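Local coordinates for protein putative alkaline phosphatase (Pseudomonas fluorescens, PDB 4F1V) that binds phosphate with high affinity in the periplasm and probably delivers it to the PstSACB ABC transporter for import, at residues D2-G7 with N56-G61. Sequence-based numbering, arbitrary orientation.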
# COMPACT_ATOMS: atom_id res chain seq x y z
N ASP A 2 -17.84 -2.60 18.87
CA ASP A 2 -16.65 -3.13 18.19
C ASP A 2 -15.84 -1.93 17.63
O ASP A 2 -16.31 -0.86 17.30
CB ASP A 2 -17.00 -4.06 17.08
CG ASP A 2 -17.28 -5.55 17.55
OD1 ASP A 2 -17.58 -6.35 16.65
OD2 ASP A 2 -17.08 -5.93 18.75
N ILE A 3 -14.56 -2.23 17.46
CA ILE A 3 -13.59 -1.35 16.77
C ILE A 3 -13.68 -1.53 15.28
O ILE A 3 -13.51 -2.68 14.79
CB ILE A 3 -12.13 -1.83 17.25
CG1 ILE A 3 -11.87 -1.64 18.74
CG2 ILE A 3 -11.06 -1.14 16.39
CD1 ILE A 3 -11.93 -0.20 19.19
N ASN A 4 -13.96 -0.48 14.56
CA ASN A 4 -14.23 -0.56 13.14
C ASN A 4 -13.07 0.03 12.30
O ASN A 4 -12.73 1.22 12.45
CB ASN A 4 -15.49 0.22 12.80
CG ASN A 4 -16.69 -0.32 13.54
OD1 ASN A 4 -16.97 -1.51 13.50
ND2 ASN A 4 -17.41 0.57 14.22
N GLY A 5 -12.53 -0.79 11.39
CA GLY A 5 -11.48 -0.38 10.47
C GLY A 5 -11.80 -0.82 9.04
O GLY A 5 -12.63 -1.65 8.73
N GLY A 6 -11.02 -0.23 8.12
CA GLY A 6 -11.22 -0.44 6.69
C GLY A 6 -10.32 0.49 5.92
O GLY A 6 -9.56 1.27 6.50
N GLY A 7 -10.42 0.41 4.57
CA GLY A 7 -9.59 1.25 3.72
C GLY A 7 -8.97 0.45 2.61
O GLY A 7 -9.65 -0.27 1.86
N ASN A 56 -19.04 4.44 14.57
CA ASN A 56 -17.83 5.26 14.49
C ASN A 56 -16.73 4.49 13.74
O ASN A 56 -16.72 3.29 13.64
CB ASN A 56 -17.36 5.66 15.90
CG ASN A 56 -18.36 6.59 16.55
OD1 ASN A 56 -18.66 7.65 16.02
ND2 ASN A 56 -18.96 6.16 17.63
N VAL A 57 -15.75 5.28 13.25
CA VAL A 57 -14.55 4.75 12.60
C VAL A 57 -13.41 4.84 13.62
O VAL A 57 -13.18 5.91 14.19
CB VAL A 57 -14.18 5.54 11.35
CG1 VAL A 57 -12.84 5.09 10.76
CG2 VAL A 57 -15.28 5.41 10.31
N HIS A 58 -12.69 3.74 13.83
CA HIS A 58 -11.61 3.72 14.80
C HIS A 58 -10.23 3.68 14.19
O HIS A 58 -9.26 4.10 14.85
CB HIS A 58 -11.83 2.54 15.77
CG HIS A 58 -13.14 2.61 16.47
ND1 HIS A 58 -14.25 2.01 16.00
CD2 HIS A 58 -13.50 3.36 17.56
CE1 HIS A 58 -15.25 2.33 16.79
NE2 HIS A 58 -14.86 3.20 17.70
N TRP A 59 -10.09 3.14 12.97
CA TRP A 59 -8.75 3.00 12.35
C TRP A 59 -8.97 2.83 10.84
O TRP A 59 -10.06 2.50 10.38
CB TRP A 59 -7.96 1.85 12.93
CG TRP A 59 -8.38 0.46 12.65
CD1 TRP A 59 -9.40 -0.24 13.24
CD2 TRP A 59 -7.80 -0.46 11.70
NE1 TRP A 59 -9.47 -1.53 12.74
CE2 TRP A 59 -8.49 -1.68 11.79
CE3 TRP A 59 -6.74 -0.34 10.78
CZ2 TRP A 59 -8.13 -2.81 11.02
CZ3 TRP A 59 -6.37 -1.44 10.00
CH2 TRP A 59 -7.06 -2.68 10.14
N ALA A 60 -7.86 3.00 10.09
CA ALA A 60 -7.87 2.74 8.65
C ALA A 60 -6.58 2.05 8.21
O ALA A 60 -5.51 2.27 8.75
CB ALA A 60 -8.06 3.99 7.85
N GLY A 61 -6.72 1.23 7.16
CA GLY A 61 -5.57 0.80 6.36
C GLY A 61 -5.40 1.72 5.17
O GLY A 61 -6.37 2.07 4.52
O HOH W 1 -11.80 -3.42 12.66
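The imidazole of H58 reaches across to N4 and accepts its backbone N-H on ND1, 2.9 Å from N4 N. This bond is nearly straight (172°), although N4 N lies 23° out of the ring plane. Histidine suits the place because its ring nitrogen offers an acceptor to that N-H; the backbone adds its share, H58 N donating to N4 O, 2.9 Å away and in the carbonyl plane. CG of H58 sits beside its own backbone N (chi1 -58°), and the ring meets the N4 backbone with its ND1 edge. The N4 amide, turned 44° from the imidazole, sends ND2 to N56 O at 2.9 Å; asparagine suits the place because its side chain supplies this N-H. The I3 side chain crosses those of H58 and W59 at about a right angle; its branches part, CD1 lying over one face of H58 near the rim and CG2 touching W59 CD1. These residues lead into parallel neighbours 5-7 and 59-62 of the mixed sheet in one lobe of the Venus-flytrap fold, strand 5-7 ending close to the bound hydrogenphosphate. Over G5 lies the W59 indole, its five-membered ring centred 3.4 Å from G5 CA in a CH-pi contact; glycine, lacking a side chain, lets CA lie this close. W59 NE1 donates to a water that in turn donates to I3 O, and F298 stacks on the indole. Farther on, G61 N donates to G6 O from above the carbonyl plane.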